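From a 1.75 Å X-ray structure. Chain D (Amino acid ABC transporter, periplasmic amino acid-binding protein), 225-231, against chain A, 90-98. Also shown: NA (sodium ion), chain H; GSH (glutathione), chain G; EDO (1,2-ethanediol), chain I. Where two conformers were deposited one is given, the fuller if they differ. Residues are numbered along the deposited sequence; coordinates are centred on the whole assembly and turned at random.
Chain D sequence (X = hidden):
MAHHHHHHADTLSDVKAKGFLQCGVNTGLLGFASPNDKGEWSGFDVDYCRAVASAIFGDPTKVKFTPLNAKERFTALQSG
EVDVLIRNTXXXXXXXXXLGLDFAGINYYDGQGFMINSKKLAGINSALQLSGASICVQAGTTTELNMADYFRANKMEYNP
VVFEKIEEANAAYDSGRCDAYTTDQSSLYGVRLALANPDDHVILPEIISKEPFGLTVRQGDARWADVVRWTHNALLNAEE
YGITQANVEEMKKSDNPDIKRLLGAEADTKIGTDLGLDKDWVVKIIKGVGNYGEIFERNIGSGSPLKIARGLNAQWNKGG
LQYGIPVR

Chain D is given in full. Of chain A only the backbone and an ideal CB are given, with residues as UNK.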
# COMPACT_ATOMS: atom_id res chain seq x y z
N ALA D 225 -5.75 -2.77 -14.05
CA ALA D 225 -5.08 -2.41 -12.80
C ALA D 225 -4.87 -3.64 -11.92
O ALA D 225 -3.82 -3.77 -11.28
CB ALA D 225 -5.87 -1.35 -12.04
N ASP D 226 -5.87 -4.52 -11.88
CA ASP D 226 -5.74 -5.77 -11.11
C ASP D 226 -4.57 -6.62 -11.59
O ASP D 226 -3.83 -7.19 -10.78
CB ASP D 226 -7.04 -6.59 -11.17
CG ASP D 226 -8.19 -5.96 -10.37
OD1 ASP D 226 -7.99 -4.94 -9.69
OD2 ASP D 226 -9.32 -6.49 -10.44
N VAL D 227 -4.38 -6.70 -12.91
CA VAL D 227 -3.28 -7.51 -13.47
C VAL D 227 -1.93 -6.95 -13.03
O VAL D 227 -1.02 -7.69 -12.64
CB VAL D 227 -3.35 -7.58 -15.02
CG1 VAL D 227 -2.06 -8.17 -15.59
CG2 VAL D 227 -4.57 -8.37 -15.49
N VAL D 228 -1.80 -5.63 -13.08
CA VAL D 228 -0.53 -5.01 -12.73
C VAL D 228 -0.31 -5.12 -11.23
O VAL D 228 0.77 -5.49 -10.78
CB VAL D 228 -0.47 -3.55 -13.19
CG1 VAL D 228 0.81 -2.86 -12.69
CG2 VAL D 228 -0.58 -3.47 -14.74
N ARG D 229 -1.35 -4.82 -10.47
CA ARG D 229 -1.29 -4.91 -9.01
C ARG D 229 -0.91 -6.31 -8.53
O ARG D 229 -0.09 -6.49 -7.62
CB ARG D 229 -2.65 -4.55 -8.40
CG ARG D 229 -2.67 -4.74 -6.87
CD ARG D 229 -3.99 -4.27 -6.25
NE ARG D 229 -4.44 -3.02 -6.86
CZ ARG D 229 -5.48 -2.91 -7.68
NH1 ARG D 229 -6.24 -3.97 -7.96
NH2 ARG D 229 -5.78 -1.74 -8.20
N TRP D 230 -1.51 -7.31 -9.14
CA TRP D 230 -1.33 -8.63 -8.61
C TRP D 230 -0.08 -9.31 -9.17
O TRP D 230 0.43 -10.23 -8.54
CB TRP D 230 -2.61 -9.44 -8.83
CG TRP D 230 -3.54 -9.03 -7.76
CD1 TRP D 230 -4.59 -8.16 -7.86
CD2 TRP D 230 -3.42 -9.36 -6.37
NE1 TRP D 230 -5.16 -7.97 -6.63
CE2 TRP D 230 -4.47 -8.70 -5.69
CE3 TRP D 230 -2.55 -10.18 -5.63
CZ2 TRP D 230 -4.67 -8.81 -4.31
CZ3 TRP D 230 -2.75 -10.30 -4.26
CH2 TRP D 230 -3.80 -9.62 -3.62
N THR D 231 0.46 -8.80 -10.27
CA THR D 231 1.83 -9.16 -10.66
C THR D 231 2.80 -8.73 -9.55
O THR D 231 3.61 -9.53 -9.07
CB THR D 231 2.24 -8.50 -11.99
OG1 THR D 231 1.44 -9.04 -13.05
CG2 THR D 231 3.72 -8.77 -12.30
N UNK A 90 -10.76 -8.12 4.99
CA UNK A 90 -9.43 -8.37 4.44
C UNK A 90 -9.40 -8.19 2.93
O UNK A 90 -10.27 -8.69 2.23
CB UNK A 90 -8.96 -9.78 4.80
N UNK A 91 -8.40 -7.46 2.47
CA UNK A 91 -8.10 -7.33 1.05
C UNK A 91 -7.44 -8.63 0.58
O UNK A 91 -6.37 -8.99 1.10
CB UNK A 91 -7.20 -6.12 0.78
N UNK A 92 -8.06 -9.33 -0.38
CA UNK A 92 -7.50 -10.55 -0.98
C UNK A 92 -7.63 -10.46 -2.49
O UNK A 92 -8.41 -9.64 -3.01
CB UNK A 92 -8.20 -11.80 -0.45
N UNK A 93 -6.89 -11.29 -3.22
CA UNK A 93 -6.96 -11.18 -4.68
C UNK A 93 -8.38 -11.49 -5.18
O UNK A 93 -8.89 -10.77 -6.05
CB UNK A 93 -5.95 -12.12 -5.33
N UNK A 94 -9.02 -12.51 -4.62
CA UNK A 94 -10.32 -12.92 -5.13
C UNK A 94 -11.38 -11.84 -4.88
O UNK A 94 -12.26 -11.64 -5.71
CB UNK A 94 -10.75 -14.24 -4.48
N UNK A 95 -11.28 -11.13 -3.75
CA UNK A 95 -12.21 -10.04 -3.47
C UNK A 95 -11.92 -8.82 -4.35
O UNK A 95 -12.80 -7.99 -4.60
CB UNK A 95 -12.14 -9.65 -1.99
N UNK A 96 -10.68 -8.73 -4.83
CA UNK A 96 -10.25 -7.61 -5.68
C UNK A 96 -10.65 -7.86 -7.14
O UNK A 96 -10.93 -6.92 -7.89
CB UNK A 96 -8.74 -7.41 -5.57
N UNK A 97 -10.70 -9.13 -7.54
CA UNK A 97 -10.92 -9.49 -8.94
C UNK A 97 -12.32 -10.00 -9.32
O UNK A 97 -12.72 -9.90 -10.47
CB UNK A 97 -9.90 -10.57 -9.32
N UNK A 98 -13.06 -10.56 -8.37
CA UNK A 98 -14.25 -11.33 -8.74
C UNK A 98 -15.55 -10.73 -8.24
O UNK A 98 -16.62 -11.26 -8.51
CB UNK A 98 -14.12 -12.76 -8.21
NA NA H . -10.46 -4.65 -8.16
N1 GSH G . -11.00 -10.15 8.26
CA1 GSH G . -11.78 -11.38 8.06
C1 GSH G . -12.49 -11.35 6.70
O11 GSH G . -12.45 -10.29 6.02
O12 GSH G . -13.10 -12.37 6.26
CB1 GSH G . -12.84 -11.55 9.15
CG1 GSH G . -13.91 -10.45 9.05
CD1 GSH G . -15.08 -10.78 9.97
OE1 GSH G . -16.20 -10.76 9.58
N2 GSH G . -14.85 -11.10 11.36
CA2 GSH G . -16.01 -11.43 12.16
C2 GSH G . -16.98 -10.27 12.37
O2 GSH G . -16.66 -9.14 12.25
CB2 GSH G . -15.53 -11.98 13.50
SG2 GSH G . -14.72 -10.74 14.54
N3 GSH G . -18.35 -10.58 12.70
CA3 GSH G . -19.33 -9.55 12.92
C3 GSH G . -20.54 -9.97 12.12
O31 GSH G . -20.40 -10.82 11.20
O32 GSH G . -21.66 -9.46 12.36
C1 EDO I . -13.62 -15.80 1.88
O1 EDO I . -14.61 -14.93 2.46
C2 EDO I . -13.56 -15.61 0.37
O2 EDO I . -13.23 -14.26 0.03

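Position 90 is extended, and nothing of chain D lies near its CB. The amino group and one carboxylate of glutathione are close by, so a small polar residue would fit. It is Thr90(A): its N donates to GSH O11 (2.9 Å), and its OG1 accepts from GSH N1 (2.9 Å).

Position 91 is also extended. Its CB points sideways and has no chain D atom within 5.5 Å, so only a long side chain could reach Arg229(D) or Trp230(D). Large apolar or aromatic residues suit it. It is Trp91(A), with chi1 t. Its CZ2 lies 3.7 Å from Arg229(D) CD, and its NE1 is 4.0 Å from Trp230(D) CZ2.

Position 92 points away from chain D and precedes a helical turn, with phi/psi of -134/164. Ser, Thr, Asp or Asn would suit such a cap. Thr92(A) is found, and its OG1 accepts from the N of position 95 (3.3 Å).

Position 93 begins the helix. Its ideal CB is 3.7 Å from Trp230(D) CZ2, over the indole, so an aliphatic side chain is favoured. Leu, Val, Ile or Met could each cover the ring. It is Ile93(A). Its CB sits 3.4 Å from the centroid of the six-membered ring of Trp230(D), almost on the normal, a CH-pi contact. Its CD1 reaches 3.5 Å from Trp230(D) CD2.

Position 94 points away from chain D and leaves the choice wide. It is Ser94(A).

Position 95 is out of reach of chain D, but the glutathione carboxylate calls for a long basic residue. Arg95(A) donates from NH1 to GSH O11 (2.8 Å) and from NH2 to GSH O12 (3.0 Å).

Position 96 points toward chain D. Its ideal CB is 3.8 Å from Trp230(D) NE1 and 4.9 Å from Arg229(D) NH1. Two donors and a nearby sodium ion favour an acid; Asn or Gln could answer in part. It is Asp96(A). OD2 accepts from Trp230(D) NE1 (2.9 Å) and from Arg229(D) NH1 (3.0 Å), the latter a weak hydrogen bond within a salt bridge. Trp91(A) NE1 also donates to OD2 (3.0 Å). Asp96(A) OD1 binds NA at 2.4 Å and Asp96(A) O at 2.3 Å; Asp226(D) OD1 joins at 2.9 Å.

Position 97 points sideways, its ideal CB 4.3 Å from Asp226(D) OD2. A small polar or apolar residue fits there, and an acid would add like charge. It is Thr97(A), whose CG2 lies 3.9 Å from Asp226(D) OD2.

Position 98 points sideways into open space, where most polar residues would do. It is Ser98(A), whose OG donates to Ser94(A) O (2.6 Å).

Chain A, residues 90-98: TWTISRDTS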
# COMPACT_ATOMS: atom_id res chain seq x y z
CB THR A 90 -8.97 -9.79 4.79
OG1 THR A 90 -8.93 -9.92 6.21
CG2 THR A 90 -7.56 -10.05 4.21
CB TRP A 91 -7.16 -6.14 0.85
CG TRP A 91 -6.84 -5.73 -0.55
CD1 TRP A 91 -7.04 -6.41 -1.72
CD2 TRP A 91 -6.22 -4.50 -0.90
NE1 TRP A 91 -6.59 -5.66 -2.79
CE2 TRP A 91 -6.09 -4.48 -2.31
CE3 TRP A 91 -5.78 -3.39 -0.16
CZ2 TRP A 91 -5.52 -3.40 -2.98
CZ3 TRP A 91 -5.21 -2.33 -0.84
CH2 TRP A 91 -5.10 -2.33 -2.23
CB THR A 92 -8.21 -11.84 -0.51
OG1 THR A 92 -9.51 -11.89 -1.10
CG2 THR A 92 -8.33 -11.88 1.01
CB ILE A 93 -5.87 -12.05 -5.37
CG1 ILE A 93 -5.87 -11.79 -6.89
CG2 ILE A 93 -6.04 -13.54 -5.06
CD1 ILE A 93 -4.67 -12.36 -7.60
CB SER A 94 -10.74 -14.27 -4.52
OG SER A 94 -10.68 -14.26 -3.11
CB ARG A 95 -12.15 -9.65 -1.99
CG ARG A 95 -12.59 -10.79 -1.08
CD ARG A 95 -12.33 -10.48 0.39
NE ARG A 95 -12.93 -11.50 1.25
CZ ARG A 95 -12.92 -11.47 2.58
NH1 ARG A 95 -12.31 -10.49 3.22
NH2 ARG A 95 -13.51 -12.44 3.27
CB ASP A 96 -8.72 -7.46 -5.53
CG ASP A 96 -8.21 -6.06 -5.88
OD1 ASP A 96 -8.99 -5.16 -6.27
OD2 ASP A 96 -6.99 -5.87 -5.75
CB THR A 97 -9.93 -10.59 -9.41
OG1 THR A 97 -10.14 -11.78 -8.64
CG2 THR A 97 -8.50 -10.12 -9.27
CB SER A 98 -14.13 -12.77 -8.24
OG SER A 98 -14.29 -12.81 -6.83
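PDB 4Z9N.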